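Local coordinates for long form salivary protein D7L1 (Anopheles stephensi, PDB 3NHI) that binds and sequesters host mediators such as cysteinyl leukotrienes, and binds stable thromboxane A2 analogues, helping the mosquito to blood-feed, at residues Y15-E20 against V207-R212; R162-K165 against E171-N174; R195-M200 against D259-R264. One frame throughout, in Å; residues are numbered along the deposited sequence. Where two conformers were deposited one is given.

Interaction 1: residues Y15-E20 against V207-R212; sequences YKRCYE and VDEIVR. With EAH ((5S,7E,9E,11Z,14Z)-5-hydroxyicosa-7,9,11,14-tetraenoic acid), chain B.
Arg17, Glu20, Glu209 and Arg212 form a charged bridge near the surface, joining helix 8-22 of the lipid-binding half to the start of helix 207-216 in the other half. The short helical segments stay apart, their axes 15.3 Å at closest approach and at 66°, so long side chains span the distance. At the centre two guanidinium groups lie flat on one another, centres 3.5 Å apart and planes at 6°, the two arginine side chains running antiparallel past one another. Each reaches a carboxylate on the far helix. In one of the two modelled conformers of Glu209, Arg17 grips it end-on: NH2 meets OE1 at 3.0 Å on its syn side, while NH1 reaches OE2 at 3.1 Å from above the carboxylate plane. Arg212, stretched out as far as NE with CG anti to the backbone N (chi1 -172°), delivers NH2 to Glu20 OE2 at 2.9 Å; here the two flat groups are nearly coplanar. Asp21 adds a further carboxylate, bonded to Arg17 NE and Arg212 NH2. From the same helix Tyr15 and Tyr19 meet the bound fatty acid, Tyr15 CD2 lying 3.7 Å from EAH C6. With three carboxylates around the stacked pair, the like charges are probably well compensated, and the stack can act as a polar link between the halves.

Interaction 2: residues R162-K165 against E171-N174; sequences RAWK and EWKN
Glu171 lies against the indole of Trp164, its backbone N over one ring face, 3.6 Å from Trp164 CE2. The Glu171 methylenes and CD gather at one atom on the rim of the six-membered ring, CG and CB both 3.6 Å from Trp164 CZ2. A first torsion that sets Glu171 CG beside its own backbone N (chi1 -68°) lets main chain and methylenes bear on the indole together. Farther along the ring, Trp164 turns its edge to the face of Trp172, an edge-to-face pair with centroids 5.2 Å apart and planes at 57°. Trp164 CZ3 stands above Trp172 near the rim of that indole, 4.1 Å from CE3, in an apolar contact less intimate than the one with Glu171.

In this part of the chain, which belongs to the all-helical PBP/GOBP (odorant-binding) family, Trp164 is the first residue to leave helical geometry after helix 155-163. The chain curls back so that Glu171 and Trp172, in the loop leading to helix 184-196, pack on the same indole. That next helix takes part as well: Glu185 touches Trp164 and Leu186 touches Trp172.

The pyrrole nitrogen has a wetter setting. A water in the plane of the Trp164 ring accepts the NE1 hydrogen at 2.9 Å and donates to Glu171 OE1 at 2.8 Å, completing by solvent a polar link that the two residues do not make directly. The same carboxylate is held on the protein side too, OE1 by Ser183 OG and OE2 by Thr181 OG1, which should limit how far its end can swing away from the water.

Interaction 3: residues R195-M200 against D259-R264; sequences RGLRYM and DFHELR
Contrasting first torsions bring Leu197 and His261 together: chi1 of -55° sets Leu197 CG beside its own backbone N, whereas His261 has CG anti to N (chi1 -153°), extending the imidazole toward the leucine. Leu197 CD2 then sits over the middle of the ring, 3.8 Å from its centroid and 12° off the normal, a clear CH-pi contact. The rest of the leucine lines the same ring, with CB 3.7 Å from His261 CE1 and CD1 3.9 Å from ND1. Over the opposite face comes Arg264 NH2, one helical turn on, displaced toward the rim, so the imidazole is sandwiched between an alkyl group and a guanidinium nitrogen.

This packing joins the C-terminal end of helix 184-196, part of the PBP/GOBP (odorant-binding) family region, to helix 251-266. The former stops in a Schellman motif: Arg198 has positive phi, and one of the two bonds back into the last turn runs from Arg198 N to Arg195 O, 3.0 Å. The arginine side chain also folds over the helix end, NH1 donating to Gly196 O at 2.8 Å; Glu9 supplies a salt-bridge partner for the same nitrogen.

Just past that turn, Tyr199 brings CE1 to 4.1 Å from His261 ND1, with its phenol ring also lying over Leu197 CB. Tyr199 and His261 both turn a polar atom to Asp213: its OD2 bonds to Tyr199 OH and to His261 ND1, which probably fixes the rotation of the imidazole, and its OD1 forms a salt bridge with Arg264 NH2.

How the interactions relate
From the N terminus, helix 8-22 supplies the first half of interaction 1, whose partner arrives only after 186 residues, at helix 207-216. Within that long span lies interaction 2, a short closure over five intervening residues in the loop between helices 155-163 and 184-196. Helix 184-196 next leads into interaction 3, which begins before the chain reaches 207-212 and ends beyond it on helix 251-266; interactions 1 and 3 therefore cross. They also touch, Ile210 CG1 lying 3.5 Å from Tyr199 CG, so the bridge between the halves abuts the packing of the second half. Interaction 2 stands apart, its centre about 18 Å from that of interaction 3.

Interaction 1: residues Y15-E20 against V207-R212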
loop_
_atom_site.group_PDB
_atom_site.type_symbol
_atom_site.label_atom_id
_atom_site.label_comp_id
_atom_site.label_asym_id
_atom_site.label_seq_id
_atom_site.Cartn_x
_atom_site.Cartn_y
_atom_site.Cartn_z
ATOM N N TYR A 15 -5.639 -1.992 3.067
ATOM C CA TYR A 15 -5.970 -2.870 4.190
ATOM C C TYR A 15 -4.739 -3.144 5.056
ATOM O O TYR A 15 -4.798 -3.003 6.281
ATOM C CB TYR A 15 -6.601 -4.191 3.724
ATOM C CG TYR A 15 -7.850 -4.019 2.869
ATOM C CD1 TYR A 15 -8.877 -3.150 3.256
ATOM C CD2 TYR A 15 -8.005 -4.732 1.684
ATOM C CE1 TYR A 15 -10.014 -2.985 2.477
ATOM C CE2 TYR A 15 -9.146 -4.571 0.890
ATOM C CZ TYR A 15 -10.142 -3.701 1.304
ATOM O OH TYR A 15 -11.269 -3.513 0.545
ATOM N N LYS A 16 -3.621 -3.500 4.431
ATOM C CA LYS A 16 -2.450 -3.923 5.197
ATOM C C LYS A 16 -1.807 -2.750 5.915
ATOM O O LYS A 16 -1.378 -2.892 7.060
ATOM C CB LYS A 16 -1.453 -4.707 4.334
ATOM C CG LYS A 16 -0.677 -3.902 3.292
ATOM C CD LYS A 16 0.750 -3.560 3.738
ATOM C CE LYS A 16 1.538 -2.903 2.594
ATOM N NZ LYS A 16 2.945 -2.654 2.991
ATOM N N ARG A 17 -1.752 -1.583 5.269
ATOM C CA ARG A 17 -1.185 -0.405 5.921
ATOM C C ARG A 17 -2.047 0.030 7.102
ATOM O O ARG A 17 -1.523 0.420 8.149
ATOM C CB ARG A 17 -0.953 0.734 4.921
ATOM C CG ARG A 17 -0.492 2.047 5.547
ATOM C CD ARG A 17 0.785 1.901 6.378
ATOM N NE ARG A 17 1.274 3.223 6.761
ATOM C CZ ARG A 17 2.173 3.923 6.073
ATOM N NH1 ARG A 17 2.708 3.423 4.967
ATOM N NH2 ARG A 17 2.530 5.128 6.498
ATOM N N CYS A 18 -3.364 -0.055 6.947
ATOM C CA CYS A 18 -4.246 0.276 8.062
ATOM C C CYS A 18 -4.099 -0.711 9.212
ATOM O O CYS A 18 -4.113 -0.294 10.371
ATOM C CB CYS A 18 -5.698 0.408 7.606
ATOM S SG CYS A 18 -6.001 1.858 6.570
ATOM N N TYR A 19 -3.946 -2.007 8.913
ATOM C CA TYR A 19 -3.627 -2.980 9.963
ATOM C C TYR A 19 -2.336 -2.581 10.676
ATOM O O TYR A 19 -2.274 -2.562 11.903
ATOM C CB TYR A 19 -3.469 -4.393 9.389
ATOM C CG TYR A 19 -4.725 -5.232 9.257
ATOM C CD1 TYR A 19 -4.910 -6.365 10.047
ATOM C CD2 TYR A 19 -5.695 -4.934 8.301
ATOM C CE1 TYR A 19 -6.041 -7.163 9.913
ATOM C CE2 TYR A 19 -6.832 -5.729 8.156
ATOM C CZ TYR A 19 -6.994 -6.836 8.968
ATOM O OH TYR A 19 -8.115 -7.611 8.824
ATOM N N GLU A 20 -1.296 -2.266 9.912
ATOM C CA GLU A 20 -0.012 -1.884 10.517
ATOM C C GLU A 20 -0.144 -0.693 11.452
ATOM O O GLU A 20 0.477 -0.653 12.531
ATOM C CB GLU A 20 1.033 -1.575 9.444
ATOM C CG GLU A 20 1.523 -2.789 8.681
ATOM C CD GLU A 20 2.427 -2.444 7.517
ATOM O OE1 GLU A 20 2.776 -3.380 6.774
ATOM O OE2 GLU A 20 2.778 -1.255 7.331
ATOM N N VAL A 207 8.450 12.419 2.296
ATOM C CA VAL A 207 9.636 12.282 3.148
ATOM C C VAL A 207 9.330 11.343 4.318
ATOM O O VAL A 207 10.144 10.481 4.674
ATOM C CB VAL A 207 10.119 13.651 3.671
ATOM C CG1 VAL A 207 11.328 13.482 4.593
ATOM C CG2 VAL A 207 10.473 14.601 2.505
ATOM N N ASP A 208 8.131 11.471 4.880
ATOM C CA ASP A 208 7.760 10.664 6.046
ATOM C C ASP A 208 7.741 9.163 5.747
ATOM O O ASP A 208 7.992 8.356 6.636
ATOM C CB ASP A 208 6.388 11.083 6.572
ATOM C CG ASP A 208 6.399 12.420 7.279
ATOM O OD1 ASP A 208 7.470 13.040 7.436
ATOM O OD2 ASP A 208 5.303 12.835 7.701
ATOM N N GLU A 209 7.443 8.783 4.505
ATOM C CA GLU A 209 7.397 7.370 4.144
ATOM C C GLU A 209 8.789 6.762 4.076
ATOM O O GLU A 209 9.002 5.622 4.489
ATOM C CB GLU A 209 6.652 7.155 2.824
ATOM C CG GLU A 209 5.159 7.429 2.900
ATOM C CD GLU A 209 4.467 6.672 4.028
ATOM O OE1 GLU A 209 3.478 7.206 4.566
ATOM O OE2 GLU A 209 4.891 5.546 4.365
ATOM N N ILE A 210 9.741 7.523 3.552
ATOM C CA ILE A 210 11.125 7.048 3.543
ATOM C C ILE A 210 11.651 6.952 4.986
ATOM O O ILE A 210 12.276 5.948 5.355
ATOM C CB ILE A 210 12.012 7.906 2.621
ATOM C CG1 ILE A 210 11.487 7.805 1.179
ATOM C CG2 ILE A 210 13.483 7.494 2.717
ATOM C CD1 ILE A 210 12.240 8.681 0.151
ATOM N N VAL A 211 11.363 7.961 5.813
ATOM C CA VAL A 211 11.724 7.905 7.228
ATOM C C VAL A 211 11.125 6.664 7.891
ATOM O O VAL A 211 11.816 5.995 8.662
ATOM C CB VAL A 211 11.313 9.192 7.969
ATOM C CG1 VAL A 211 11.458 9.039 9.482
ATOM C CG2 VAL A 211 12.160 10.365 7.474
ATOM N N ARG A 212 9.865 6.339 7.579
ATOM C CA ARG A 212 9.200 5.168 8.168
ATOM C C ARG A 212 10.008 3.891 7.922
ATOM O O ARG A 212 10.127 3.045 8.809
ATOM C CB ARG A 212 7.784 5.017 7.619
ATOM C CG ARG A 212 6.944 3.952 8.313
ATOM C CD ARG A 212 5.557 3.971 7.700
ATOM N NE ARG A 212 4.591 3.117 8.397
ATOM C CZ ARG A 212 4.297 1.876 8.032
ATOM N NH1 ARG A 212 4.923 1.310 7.012
ATOM N NH2 ARG A 212 3.382 1.192 8.699
HETATM O O1 EAH B . -5.991 -11.075 -1.378
HETATM C C1 EAH B . -6.531 -10.711 -0.302
HETATM O O2 EAH B . -6.064 -11.009 0.824
HETATM C C2 EAH B . -7.793 -9.874 -0.376
HETATM C C3 EAH B . -8.503 -9.820 0.978
HETATM C C4 EAH B . -8.084 -8.591 1.782
HETATM C C5 EAH B . -8.772 -8.584 3.131
HETATM O O3 EAH B . -10.064 -8.304 2.958
HETATM C C6 EAH B . -8.133 -7.539 4.043
HETATM C C7 EAH B . -8.900 -7.397 5.348
HETATM C C8 EAH B . -9.649 -6.082 5.374
HETATM C C9 EAH B . -10.551 -6.054 6.520
HETATM C C10 EAH B . -11.348 -4.988 6.470
HETATM C C11 EAH B . -12.232 -5.012 7.632
HETATM C C12 EAH B . -13.210 -4.125 7.837
HETATM C C13 EAH B . -13.508 -2.978 6.900
HETATM C C14 EAH B . -12.779 -1.755 7.413
HETATM C C15 EAH B . -13.302 -0.528 7.454
HETATM C C16 EAH B . -14.695 -0.197 6.976
HETATM C C17 EAH B . -14.605 0.417 5.588
HETATM C C18 EAH B . -14.809 -0.645 4.516
HETATM C C19 EAH B . -15.156 0.004 3.186
HETATM C C20 EAH B . -15.265 -1.037 2.095
#

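Interaction 2: residues R162-K165 against E171-N174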
loop_
_atom_site.group_PDB
_atom_site.type_symbol
_atom_site.label_atom_id
_atom_site.label_comp_id
_atom_site.label_asym_id
_atom_site.label_seq_id
_atom_site.Cartn_x
_atom_site.Cartn_y
_atom_site.Cartn_z
ATOM N N ARG A 162 9.272 -4.647 -16.168
ATOM C CA ARG A 162 8.766 -3.630 -17.084
ATOM C C ARG A 162 9.805 -2.609 -17.539
ATOM O O ARG A 162 9.658 -2.003 -18.598
ATOM C CB ARG A 162 7.511 -2.984 -16.525
ATOM C CG ARG A 162 6.336 -3.895 -16.754
ATOM C CD ARG A 162 5.444 -3.976 -15.572
ATOM N NE ARG A 162 4.460 -5.030 -15.790
ATOM C CZ ARG A 162 4.554 -6.272 -15.324
ATOM N NH1 ARG A 162 5.587 -6.666 -14.576
ATOM N NH2 ARG A 162 3.586 -7.132 -15.611
ATOM N N ALA A 163 10.866 -2.452 -16.758
ATOM C CA ALA A 163 11.957 -1.553 -17.125
ATOM C C ALA A 163 12.910 -2.151 -18.160
ATOM O O ALA A 163 13.386 -1.438 -19.050
ATOM C CB ALA A 163 12.726 -1.134 -15.882
ATOM N N TRP A 164 13.194 -3.444 -18.021
ATOM C CA TRP A 164 14.026 -4.183 -18.966
ATOM C C TRP A 164 13.170 -5.218 -19.682
ATOM O O TRP A 164 13.098 -6.382 -19.268
ATOM C CB TRP A 164 15.203 -4.863 -18.256
ATOM C CG TRP A 164 16.268 -3.917 -17.775
ATOM C CD1 TRP A 164 17.316 -3.421 -18.500
ATOM C CD2 TRP A 164 16.406 -3.373 -16.452
ATOM N NE1 TRP A 164 18.096 -2.612 -17.715
ATOM C CE2 TRP A 164 17.557 -2.559 -16.453
ATOM C CE3 TRP A 164 15.670 -3.503 -15.264
ATOM C CZ2 TRP A 164 17.986 -1.865 -15.313
ATOM C CZ3 TRP A 164 16.096 -2.822 -14.133
ATOM C CH2 TRP A 164 17.242 -2.009 -14.168
ATOM N N LYS A 165 12.514 -4.779 -20.748
ATOM C CA LYS A 165 11.608 -5.636 -21.509
ATOM C C LYS A 165 12.005 -5.694 -22.990
ATOM O O LYS A 165 11.244 -6.179 -23.835
ATOM C CB LYS A 165 10.150 -5.173 -21.329
ATOM C CG LYS A 165 9.833 -3.778 -21.876
ATOM C CD LYS A 165 8.367 -3.407 -21.623
ATOM C CE LYS A 165 7.828 -2.377 -22.621
ATOM N NZ LYS A 165 8.583 -1.091 -22.674
ATOM N N GLU A 171 20.077 -4.974 -15.599
ATOM C CA GLU A 171 21.211 -4.667 -14.731
ATOM C C GLU A 171 21.169 -5.517 -13.465
ATOM O O GLU A 171 22.159 -5.624 -12.753
ATOM C CB GLU A 171 21.235 -3.178 -14.385
ATOM C CG GLU A 171 21.555 -2.309 -15.596
ATOM C CD GLU A 171 21.477 -0.820 -15.326
ATOM O OE1 GLU A 171 21.435 -0.071 -16.319
ATOM O OE2 GLU A 171 21.474 -0.395 -14.147
ATOM N N TRP A 172 20.011 -6.117 -13.196
ATOM C CA TRP A 172 19.804 -6.911 -11.998
ATOM C C TRP A 172 19.684 -8.408 -12.303
ATOM O O TRP A 172 19.216 -9.183 -11.463
ATOM C CB TRP A 172 18.559 -6.411 -11.255
ATOM C CG TRP A 172 18.599 -4.953 -10.862
ATOM C CD1 TRP A 172 19.701 -4.143 -10.777
ATOM C CD2 TRP A 172 17.481 -4.153 -10.458
ATOM N NE1 TRP A 172 19.329 -2.878 -10.369
ATOM C CE2 TRP A 172 17.973 -2.861 -10.166
ATOM C CE3 TRP A 172 16.106 -4.401 -10.323
ATOM C CZ2 TRP A 172 17.135 -1.820 -9.739
ATOM C CZ3 TRP A 172 15.282 -3.368 -9.908
ATOM C CH2 TRP A 172 15.799 -2.098 -9.617
ATOM N N LYS A 173 20.149 -8.804 -13.487
ATOM C CA LYS A 173 20.073 -10.199 -13.947
ATOM C C LYS A 173 20.619 -11.240 -12.968
ATOM O O LYS A 173 20.015 -12.302 -12.789
ATOM C CB LYS A 173 20.746 -10.359 -15.321
ATOM C CG LYS A 173 20.682 -11.776 -15.913
ATOM C CD LYS A 173 19.262 -12.153 -16.332
ATOM C CE LYS A 173 19.227 -13.481 -17.079
ATOM N NZ LYS A 173 19.681 -13.347 -18.496
ATOM N N ASN A 174 21.754 -10.945 -12.346
ATOM C CA ASN A 174 22.331 -11.849 -11.343
ATOM C C ASN A 174 21.825 -11.587 -9.912
ATOM O O ASN A 174 22.277 -12.227 -8.958
ATOM C CB ASN A 174 23.862 -11.795 -11.405
ATOM C CG ASN A 174 24.422 -12.333 -12.722
ATOM O OD1 ASN A 174 23.858 -13.247 -13.331
ATOM N ND2 ASN A 174 25.543 -11.770 -13.159
HETATM O O HOH W 1 20.230 -0.921 -18.700
#

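Interaction 3: residues R195-M200 against D259-R264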
loop_
_atom_site.group_PDB
_atom_site.type_symbol
_atom_site.label_atom_id
_atom_site.label_comp_id
_atom_site.label_asym_id
_atom_site.label_seq_id
_atom_site.Cartn_x
_atom_site.Cartn_y
_atom_site.Cartn_z
ATOM N N ARG A 195 7.099 4.650 -6.520
ATOM C CA ARG A 195 5.641 4.773 -6.502
ATOM C C ARG A 195 5.000 3.557 -5.824
ATOM O O ARG A 195 4.094 3.704 -5.004
ATOM C CB ARG A 195 5.105 4.977 -7.912
ATOM C CG ARG A 195 5.449 6.348 -8.482
ATOM C CD ARG A 195 4.876 6.505 -9.876
ATOM N NE ARG A 195 4.987 7.871 -10.390
ATOM C CZ ARG A 195 4.098 8.844 -10.177
ATOM N NH1 ARG A 195 3.014 8.635 -9.434
ATOM N NH2 ARG A 195 4.298 10.045 -10.709
ATOM N N GLY A 196 5.509 2.361 -6.110
ATOM C CA GLY A 196 4.987 1.141 -5.483
ATOM C C GLY A 196 5.170 1.100 -3.972
ATOM O O GLY A 196 4.315 0.588 -3.242
ATOM N N LEU A 197 6.275 1.669 -3.495
ATOM C CA LEU A 197 6.553 1.740 -2.057
ATOM C C LEU A 197 5.915 2.951 -1.386
ATOM O O LEU A 197 6.057 3.127 -0.183
ATOM C CB LEU A 197 8.062 1.753 -1.801
ATOM C CG LEU A 197 8.906 0.618 -2.381
ATOM C CD1 LEU A 197 10.321 0.690 -1.814
ATOM C CD2 LEU A 197 8.309 -0.765 -2.186
ATOM N N ARG A 198 5.237 3.777 -2.183
ATOM C CA ARG A 198 4.565 5.000 -1.713
ATOM C C ARG A 198 5.552 6.042 -1.178
ATOM O O ARG A 198 5.190 6.914 -0.394
ATOM C CB ARG A 198 3.457 4.662 -0.701
ATOM C CG ARG A 198 2.114 4.248 -1.341
ATOM C CD ARG A 198 2.169 2.933 -2.156
ATOM N NE ARG A 198 0.820 2.513 -2.534
ATOM C CZ ARG A 198 0.525 1.391 -3.187
ATOM N NH1 ARG A 198 1.484 0.540 -3.546
ATOM N NH2 ARG A 198 -0.739 1.102 -3.470
ATOM N N TYR A 199 6.799 5.945 -1.624
ATOM C CA TYR A 199 7.785 7.020 -1.427
ATOM C C TYR A 199 7.383 8.288 -2.177
ATOM O O TYR A 199 7.752 9.403 -1.786
ATOM C CB TYR A 199 9.144 6.587 -1.967
ATOM C CG TYR A 199 9.952 5.625 -1.134
ATOM C CD1 TYR A 199 9.447 5.023 0.038
ATOM C CD2 TYR A 199 11.239 5.291 -1.539
ATOM C CE1 TYR A 199 10.228 4.143 0.782
ATOM C CE2 TYR A 199 12.021 4.414 -0.815
ATOM C CZ TYR A 199 11.528 3.846 0.347
ATOM O OH TYR A 199 12.334 2.969 1.048
ATOM N N MET A 200 6.693 8.112 -3.299
ATOM C CA MET A 200 6.224 9.211 -4.122
ATOM C C MET A 200 4.867 8.862 -4.682
ATOM O O MET A 200 4.547 7.684 -4.863
ATOM C CB MET A 200 7.179 9.469 -5.297
ATOM C CG MET A 200 8.578 9.843 -4.878
ATOM S SD MET A 200 9.683 10.204 -6.255
ATOM C CE MET A 200 9.206 11.893 -6.611
ATOM N N ASP A 259 15.840 -2.875 1.096
ATOM C CA ASP A 259 15.757 -4.331 0.966
ATOM C C ASP A 259 14.627 -4.882 1.834
ATOM O O ASP A 259 13.877 -5.759 1.396
ATOM C CB ASP A 259 17.073 -5.017 1.378
ATOM C CG ASP A 259 18.232 -4.732 0.434
ATOM O OD1 ASP A 259 18.019 -4.226 -0.686
ATOM O OD2 ASP A 259 19.376 -5.068 0.816
ATOM N N PHE A 260 14.480 -4.358 3.050
ATOM C CA PHE A 260 13.382 -4.814 3.917
ATOM C C PHE A 260 12.040 -4.461 3.283
ATOM O O PHE A 260 11.115 -5.278 3.289
ATOM C CB PHE A 260 13.513 -4.227 5.325
ATOM C CG PHE A 260 12.520 -4.776 6.321
ATOM C CD1 PHE A 260 12.178 -6.130 6.334
ATOM C CD2 PHE A 260 11.974 -3.944 7.278
ATOM C CE1 PHE A 260 11.284 -6.640 7.286
ATOM C CE2 PHE A 260 11.083 -4.438 8.236
ATOM C CZ PHE A 260 10.743 -5.791 8.243
ATOM N N HIS A 261 11.939 -3.257 2.708
ATOM C CA HIS A 261 10.701 -2.910 2.023
ATOM C C HIS A 261 10.489 -3.767 0.772
ATOM O O HIS A 261 9.344 -4.104 0.451
ATOM C CB HIS A 261 10.589 -1.416 1.723
ATOM C CG HIS A 261 9.170 -0.929 1.621
ATOM N ND1 HIS A 261 8.842 0.401 1.756
ATOM C CD2 HIS A 261 7.998 -1.586 1.428
ATOM C CE1 HIS A 261 7.533 0.549 1.623
ATOM N NE2 HIS A 261 6.997 -0.642 1.426
ATOM N N GLU A 262 11.560 -4.169 0.089
ATOM C CA GLU A 262 11.351 -5.125 -1.003
ATOM C C GLU A 262 10.601 -6.373 -0.510
ATOM O O GLU A 262 9.585 -6.774 -1.098
ATOM C CB GLU A 262 12.639 -5.535 -1.721
ATOM C CG GLU A 262 12.258 -6.476 -2.856
ATOM C CD GLU A 262 13.384 -6.954 -3.740
ATOM O OE1 GLU A 262 14.571 -6.696 -3.444
ATOM O OE2 GLU A 262 13.060 -7.628 -4.739
ATOM N N LEU A 263 11.088 -6.958 0.583
ATOM C CA LEU A 263 10.420 -8.109 1.172
ATOM C C LEU A 263 8.964 -7.818 1.519
ATOM O O LEU A 263 8.064 -8.577 1.155
ATOM C CB LEU A 263 11.177 -8.578 2.419
ATOM C CG LEU A 263 10.515 -9.672 3.254
ATOM C CD1 LEU A 263 10.192 -10.934 2.427
ATOM C CD2 LEU A 263 11.420 -9.988 4.416
ATOM N N ARG A 264 8.745 -6.711 2.218
ATOM C CA ARG A 264 7.405 -6.330 2.642
ATOM C C ARG A 264 6.489 -6.056 1.451
ATOM O O ARG A 264 5.278 -6.286 1.532
ATOM C CB ARG A 264 7.475 -5.122 3.576
ATOM C CG ARG A 264 8.101 -5.483 4.914
ATOM C CD ARG A 264 8.009 -4.389 5.943
ATOM N NE ARG A 264 8.876 -3.262 5.643
ATOM C CZ ARG A 264 8.472 -2.061 5.214
ATOM N NH1 ARG A 264 7.199 -1.782 4.985
ATOM N NH2 ARG A 264 9.373 -1.128 4.996
#